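Local coordinates for protein cytosolic phospholipase A2 delta (Homo sapiens, PDB 5IZ5) that hydrolyses glycerophospholipids at the sn-2 position in a calcium-dependent manner, releasing a fatty acid, with a preference for linoleic acid, at residues B[783-786]-B[787-791]; B[388-391]-B[392-396]. The protein carries 3 engineered substitutions. All coordinates share one frame; numbering follows the deposited sequence.

Interaction 1: B[783-786]-B[787-791]; sequences ERLL and RLSDY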
ATOM      1  N   GLU B 783     -11.469  -2.432  32.023  1.00 59.21           N
ATOM      2  CA  GLU B 783     -12.125  -1.235  32.565  1.00 61.37           C
ATOM      3  C   GLU B 783     -11.135  -0.186  33.054  1.00 58.36           C
ATOM      4  O   GLU B 783     -11.302   0.996  32.776  1.00 58.53           O
ATOM      5  CB  GLU B 783     -13.104  -1.601  33.688  1.00 64.31           C
ATOM      6  CG  GLU B 783     -14.405  -2.222  33.194  1.00 68.39           C
ATOM      7  CD  GLU B 783     -15.275  -1.247  32.412  1.00 72.80           C
ATOM      8  OE1 GLU B 783     -15.502  -0.121  32.897  1.00 77.50           O
ATOM      9  OE2 GLU B 783     -15.735  -1.598  31.307  1.00 71.61           O
ATOM     10  N   ARG B 784     -10.095  -0.621  33.757  1.00 58.74           N
ATOM     11  CA  ARG B 784      -9.051   0.292  34.227  1.00 60.24           C
ATOM     12  C   ARG B 784      -8.398   1.075  33.093  1.00 58.31           C
ATOM     13  O   ARG B 784      -8.249   2.294  33.181  1.00 60.09           O
ATOM     14  CB  ARG B 784      -7.965  -0.470  34.982  1.00 64.92           C
ATOM     15  CG  ARG B 784      -8.337  -0.820  36.414  1.00 69.49           C
ATOM     16  CD  ARG B 784      -7.192  -1.561  37.091  1.00 73.93           C
ATOM     17  NE  ARG B 784      -7.592  -2.783  37.790  1.00 77.96           N
ATOM     18  CZ  ARG B 784      -7.374  -3.065  39.073  1.00 82.55           C
ATOM     19  NH1 ARG B 784      -6.776  -2.200  39.888  1.00 83.70           N
ATOM     20  NH2 ARG B 784      -7.776  -4.241  39.541  1.00 84.78           N
ATOM     21  N   LEU B 785      -7.992   0.369  32.040  1.00 54.54           N
ATOM     22  CA  LEU B 785      -7.328   1.006  30.899  1.00 52.99           C
ATOM     23  C   LEU B 785      -8.288   1.950  30.190  1.00 50.50           C
ATOM     24  O   LEU B 785      -7.927   3.073  29.841  1.00 48.48           O
ATOM     25  CB  LEU B 785      -6.787  -0.045  29.915  1.00 51.76           C
ATOM     26  CG  LEU B 785      -6.048   0.454  28.667  1.00 50.21           C
ATOM     27  CD1 LEU B 785      -4.969   1.465  29.011  1.00 50.09           C
ATOM     28  CD2 LEU B 785      -5.441  -0.713  27.901  1.00 51.42           C
ATOM     29  N   LEU B 786      -9.512   1.480  29.980  1.00 51.79           N
ATOM     30  CA  LEU B 786     -10.542   2.281  29.332  1.00 53.64           C
ATOM     31  C   LEU B 786     -10.848   3.550  30.131  1.00 53.75           C
ATOM     32  O   LEU B 786     -10.844   4.649  29.580  1.00 51.21           O
ATOM     33  CB  LEU B 786     -11.819   1.461  29.173  1.00 53.41           C
ATOM     34  CG  LEU B 786     -12.975   2.200  28.493  1.00 55.45           C
ATOM     35  CD1 LEU B 786     -12.881   2.054  26.983  1.00 56.39           C
ATOM     36  CD2 LEU B 786     -14.313   1.694  29.002  1.00 57.05           C
ATOM     37  N   ARG B 787     -11.112   3.390  31.427  1.00 55.44           N
ATOM     38  CA  ARG B 787     -11.482   4.525  32.278  1.00 57.21           C
ATOM     39  C   ARG B 787     -10.321   5.499  32.456  1.00 54.14           C
ATOM     40  O   ARG B 787     -10.529   6.709  32.490  1.00 55.01           O
ATOM     41  CB  ARG B 787     -12.009   4.065  33.641  1.00 58.97           C
ATOM     42  CG  ARG B 787     -13.347   3.344  33.602  1.00 62.16           C
ATOM     43  CD  ARG B 787     -14.110   3.461  34.915  1.00 67.57           C
ATOM     44  NE  ARG B 787     -15.344   2.677  34.903  1.00 73.32           N
ATOM     45  CZ  ARG B 787     -15.494   1.447  35.400  1.00 77.38           C
ATOM     46  NH1 ARG B 787     -14.487   0.794  35.976  1.00 78.81           N
ATOM     47  NH2 ARG B 787     -16.680   0.852  35.313  1.00 79.50           N
ATOM     48  N   LEU B 788      -9.103   4.975  32.543  1.00 52.21           N
ATOM     49  CA  LEU B 788      -7.914   5.820  32.549  1.00 51.77           C
ATOM     50  C   LEU B 788      -7.871   6.705  31.309  1.00 51.42           C
ATOM     51  O   LEU B 788      -7.639   7.910  31.402  1.00 54.62           O
ATOM     52  CB  LEU B 788      -6.640   4.971  32.602  1.00 51.19           C
ATOM     53  CG  LEU B 788      -5.325   5.713  32.340  1.00 50.75           C
ATOM     54  CD1 LEU B 788      -5.106   6.809  33.373  1.00 52.26           C
ATOM     55  CD2 LEU B 788      -4.155   4.749  32.335  1.00 51.58           C
ATOM     56  N   SER B 789      -8.065   6.089  30.146  1.00 51.09           N
ATOM     57  CA  SER B 789      -8.007   6.797  28.871  1.00 48.94           C
ATOM     58  C   SER B 789      -9.085   7.869  28.806  1.00 46.93           C
ATOM     59  O   SER B 789      -8.821   9.006  28.430  1.00 45.30           O
ATOM     60  CB  SER B 789      -8.171   5.811  27.705  1.00 49.05           C
ATOM     61  OG  SER B 789      -7.210   4.774  27.768  1.00 47.39           O
ATOM     62  N   ASP B 790     -10.302   7.479  29.164  1.00 46.98           N
ATOM     63  CA  ASP B 790     -11.434   8.394  29.252  1.00 49.81           C
ATOM     64  C   ASP B 790     -11.108   9.583  30.161  1.00 50.70           C
ATOM     65  O   ASP B 790     -11.284  10.741  29.780  1.00 50.61           O
ATOM     66  CB  ASP B 790     -12.650   7.628  29.783  1.00 50.20           C
ATOM     67  CG  ASP B 790     -13.883   8.495  29.933  1.00 50.76           C
ATOM     68  OD1 ASP B 790     -13.965   9.567  29.303  1.00 53.99           O
ATOM     69  OD2 ASP B 790     -14.786   8.086  30.684  1.00 55.44           O
ATOM     70  N   TYR B 791     -10.610   9.279  31.353  1.00 52.27           N
ATOM     71  CA  TYR B 791     -10.256  10.302  32.329  1.00 54.84           C
ATOM     72  C   TYR B 791      -9.203  11.272  31.796  1.00 53.32           C
ATOM     73  O   TYR B 791      -9.375  12.488  31.892  1.00 53.03           O
ATOM     74  CB  TYR B 791      -9.757   9.646  33.616  1.00 56.65           C
ATOM     75  CG  TYR B 791      -9.205  10.627  34.612  1.00 58.92           C
ATOM     76  CD1 TYR B 791     -10.020  11.197  35.587  1.00 60.44           C
ATOM     77  CD2 TYR B 791      -7.867  10.984  34.583  1.00 57.95           C
ATOM     78  CE1 TYR B 791      -9.510  12.100  36.503  1.00 60.58           C
ATOM     79  CE2 TYR B 791      -7.352  11.881  35.489  1.00 60.57           C
ATOM     80  CZ  TYR B 791      -8.175  12.439  36.450  1.00 60.72           C
ATOM     81  OH  TYR B 791      -7.661  13.335  37.358  1.00 60.16           O
TER
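Glu783 and Arg787 both set CG opposite their own carbonyl carbon, and a bend at chi2 of Glu783 (-67°) turns its carboxylate toward the arginine one turn further along the helix. The Arg787 chain runs extended from CG to NE and brings its guanidinium across the carboxylate, with Glu783 OE1 lying 2.9 Å from Arg787 NH2. That oxygen sits over one face of the guanidinium, well out of its plane, and the two flat groups are turned 62° apart. The salt bridge is therefore one of charge alone: no N-H points at the oxygen. Glu783 CB also lies against the guanidinium, 3.6 Å from Arg787 NH1. The other carboxylate oxygen, OE2, forms a salt bridge with Arg393, so the glutamate lies between two arginines, which would be expected to favour its ionised form. Were Glu783 replaced by alanine, Arg787 and Arg393 would probably lose this shared countercharge, and the Arg787 guanidinium would be set free to turn.

All of this lies on helix 779-794 of the phospholipase catalytic domain, and the backbone bonds are those of a regular alpha-helix, such as Arg787 N to Glu783 O at 2.8 Å. On the buried side Ser789 adds a second bond to the regular one. With chi1 at -56°, its hydroxyl folds back and donates to Leu785 O (OG to O, 2.8 Å), an acceptor already taken by the Ser789 amide at 3.0 Å from N to O. The two donors reach the carbonyl oxygen from opposite faces of its plane. Ser789 OG also pairs with Ser341 of helix 335-351, against which Leu785, Leu786 and Asp790 pack; the Leu785 side chain lies about 9 Å from Gly334, a substrate-binding residue.

Interaction 2: B[388-391]-B[392-396]; sequences PIRY and AREHL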
ATOM      1  N   PRO B 388     -20.711  -0.522  22.058  1.00 52.93           N
ATOM      2  CA  PRO B 388     -19.486  -1.058  21.459  1.00 52.62           C
ATOM      3  C   PRO B 388     -18.384  -1.369  22.475  1.00 51.47           C
ATOM      4  O   PRO B 388     -17.642  -2.337  22.290  1.00 49.33           O
ATOM      5  CB  PRO B 388     -19.040   0.057  20.512  1.00 52.32           C
ATOM      6  CG  PRO B 388     -20.298   0.741  20.124  1.00 52.90           C
ATOM      7  CD  PRO B 388     -21.237   0.627  21.294  1.00 53.16           C
ATOM      8  N   ILE B 389     -18.285  -0.560  23.531  1.00 51.32           N
ATOM      9  CA  ILE B 389     -17.318  -0.802  24.606  1.00 51.16           C
ATOM     10  C   ILE B 389     -17.573  -2.161  25.238  1.00 48.96           C
ATOM     11  O   ILE B 389     -16.653  -2.954  25.413  1.00 47.74           O
ATOM     12  CB  ILE B 389     -17.419   0.235  25.747  1.00 52.45           C
ATOM     13  CG1 ILE B 389     -17.174   1.664  25.255  1.00 54.10           C
ATOM     14  CG2 ILE B 389     -16.444  -0.103  26.868  1.00 51.77           C
ATOM     15  CD1 ILE B 389     -15.812   1.919  24.682  1.00 54.60           C
ATOM     16  N   ARG B 390     -18.832  -2.409  25.586  1.00 51.05           N
ATOM     17  CA  ARG B 390     -19.237  -3.657  26.231  1.00 53.78           C
ATOM     18  C   ARG B 390     -18.919  -4.850  25.332  1.00 52.82           C
ATOM     19  O   ARG B 390     -18.343  -5.845  25.771  1.00 54.14           O
ATOM     20  CB  ARG B 390     -20.735  -3.623  26.540  1.00 56.01           C
ATOM     21  CG  ARG B 390     -21.227  -4.780  27.389  1.00 60.90           C
ATOM     22  CD  ARG B 390     -22.732  -4.954  27.287  1.00 65.49           C
ATOM     23  NE  ARG B 390     -23.179  -6.142  28.017  1.00 71.78           N
ATOM     24  CZ  ARG B 390     -24.393  -6.687  27.927  1.00 74.25           C
ATOM     25  NH1 ARG B 390     -25.319  -6.166  27.127  1.00 75.96           N
ATOM     26  NH2 ARG B 390     -24.682  -7.769  28.642  1.00 74.75           N
ATOM     27  N   TYR B 391     -19.307  -4.728  24.068  1.00 50.34           N
ATOM     28  CA  TYR B 391     -19.035  -5.737  23.052  1.00 48.89           C
ATOM     29  C   TYR B 391     -17.541  -6.097  23.039  1.00 46.36           C
ATOM     30  O   TYR B 391     -17.177  -7.267  23.136  1.00 43.55           O
ATOM     31  CB  TYR B 391     -19.489  -5.196  21.694  1.00 48.38           C
ATOM     32  CG  TYR B 391     -19.291  -6.112  20.515  1.00 49.07           C
ATOM     33  CD1 TYR B 391     -20.316  -6.942  20.076  1.00 48.66           C
ATOM     34  CD2 TYR B 391     -18.091  -6.109  19.804  1.00 49.25           C
ATOM     35  CE1 TYR B 391     -20.144  -7.765  18.977  1.00 50.65           C
ATOM     36  CE2 TYR B 391     -17.909  -6.926  18.706  1.00 49.05           C
ATOM     37  CZ  TYR B 391     -18.936  -7.752  18.297  1.00 49.81           C
ATOM     38  OH  TYR B 391     -18.756  -8.560  17.207  1.00 50.11           O
ATOM     39  N   ALA B 392     -16.690  -5.080  22.947  1.00 46.24           N
ATOM     40  CA  ALA B 392     -15.241  -5.276  22.910  1.00 47.30           C
ATOM     41  C   ALA B 392     -14.723  -5.910  24.193  1.00 49.54           C
ATOM     42  O   ALA B 392     -13.879  -6.805  24.149  1.00 47.28           O
ATOM     43  CB  ALA B 392     -14.531  -3.954  22.655  1.00 47.30           C
ATOM     44  N   ARG B 393     -15.233  -5.442  25.329  1.00 51.72           N
ATOM     45  CA  ARG B 393     -14.832  -5.965  26.637  1.00 53.54           C
ATOM     46  C   ARG B 393     -15.127  -7.457  26.749  1.00 50.59           C
ATOM     47  O   ARG B 393     -14.285  -8.236  27.202  1.00 49.64           O
ATOM     48  CB  ARG B 393     -15.559  -5.220  27.763  1.00 57.00           C
ATOM     49  CG  ARG B 393     -15.068  -5.569  29.164  1.00 61.07           C
ATOM     50  CD  ARG B 393     -16.113  -5.293  30.237  1.00 62.57           C
ATOM     51  NE  ARG B 393     -16.802  -4.018  30.046  1.00 63.25           N
ATOM     52  CZ  ARG B 393     -18.125  -3.856  29.972  1.00 65.77           C
ATOM     53  NH1 ARG B 393     -18.961  -4.885  30.099  1.00 67.18           N
ATOM     54  NH2 ARG B 393     -18.622  -2.640  29.784  1.00 66.90           N
ATOM     55  N   GLU B 394     -16.327  -7.847  26.339  1.00 50.50           N
ATOM     56  CA  GLU B 394     -16.759  -9.236  26.460  1.00 51.92           C
ATOM     57  C   GLU B 394     -15.939 -10.172  25.573  1.00 51.52           C
ATOM     58  O   GLU B 394     -15.529 -11.254  26.009  1.00 51.15           O
ATOM     59  CB  GLU B 394     -18.254  -9.354  26.160  1.00 54.12           C
ATOM     60  CG  GLU B 394     -19.111  -8.761  27.271  1.00 57.93           C
ATOM     61  CD  GLU B 394     -20.596  -8.735  26.955  1.00 59.57           C
ATOM     62  OE1 GLU B 394     -20.990  -9.125  25.837  1.00 61.34           O
ATOM     63  OE2 GLU B 394     -21.373  -8.318  27.839  1.00 61.05           O
ATOM     64  N   HIS B 395     -15.672  -9.745  24.341  1.00 50.11           N
ATOM     65  CA  HIS B 395     -14.853 -10.542  23.428  1.00 49.02           C
ATOM     66  C   HIS B 395     -13.401 -10.597  23.863  1.00 48.22           C
ATOM     67  O   HIS B 395     -12.736 -11.611  23.681  1.00 46.74           O
ATOM     68  CB  HIS B 395     -14.981 -10.021  21.995  1.00 48.80           C
ATOM     69  CG  HIS B 395     -16.267 -10.421  21.343  1.00 48.54           C
ATOM     70  ND1 HIS B 395     -16.499 -11.704  20.906  1.00 48.82           N
ATOM     71  CD2 HIS B 395     -17.400  -9.727  21.095  1.00 46.70           C
ATOM     72  CE1 HIS B 395     -17.714 -11.782  20.397  1.00 48.38           C
ATOM     73  NE2 HIS B 395     -18.282 -10.594  20.501  1.00 48.57           N
ATOM     74  N   LEU B 396     -12.906  -9.512  24.449  1.00 48.95           N
ATOM     75  CA  LEU B 396     -11.530  -9.490  24.925  1.00 49.45           C
ATOM     76  C   LEU B 396     -11.377 -10.344  26.198  1.00 50.31           C
ATOM     77  O   LEU B 396     -10.285 -10.825  26.496  1.00 48.35           O
ATOM     78  CB  LEU B 396     -11.057  -8.048  25.138  1.00 50.68           C
ATOM     79  CG  LEU B 396      -9.563  -7.728  24.992  1.00 51.84           C
ATOM     80  CD1 LEU B 396      -8.944  -8.293  23.726  1.00 52.07           C
ATOM     81  CD2 LEU B 396      -9.368  -6.220  25.021  1.00 53.08           C
TER
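Tyr391 and His395 meet as an edge-to-face pair one helical turn apart, ring centroids 4.6 Å from each other and planes at 54°. The tyrosine places CG opposite its backbone N, whereas His395 takes chi1 -77°, which carries the imidazole back along the helix and sets CD2 over the centre of the phenol ring. His395 NE2 lies over the same ring, 3.7 Å from Tyr391 CZ. The phenol is also fixed at its far end, where OH bonds to His441, and it stacks with His373.

These residues belong to helix 386-397 of the catalytic domain, an alpha-helix whose i to i+4 bonds run unbroken from Pro388 to Leu396. Along its more exposed side Arg390 extends from CG to NE and meets Glu394 in a salt bridge, NE to OE2 at 2.8 Å. The accompanying hydrogen bond is weak, its N-H...O path far from straight, and the guanidinium and carboxylate planes are steeply turned against each other. Arg393 behaves differently: a bend at chi3 (-43°) folds its guanidinium back so that one face rests over Arg390 CA, with NH1 3.5 Å from Arg390 CG. This leaves Arg393 NE directed to Glu783 of helix 779-794, while Ala392 and Ile389 pack on Tyr343 of helix 335-351.

From the N terminus, interaction 2 (388-396) comes first and is complete long before interaction 1 (783-791) begins, so the two are in series and neither nest nor cross. Each is made of contacts three to four residues apart within one helix and closes no long loop. Their centres lie about 14 Å apart, and besides the Glu783-Arg393 salt bridge, packing joins helix 386-397 to helix 779-794: Leu786 CD2 lies on Ile389 CG2 at 3.5 Å, and Phe782 touches Ile389, Arg393 and Leu396. Both helices also lean on helix 335-351, sharing Tyr343 and Thr340, so residues far apart in sequence converge within the catalytic domain.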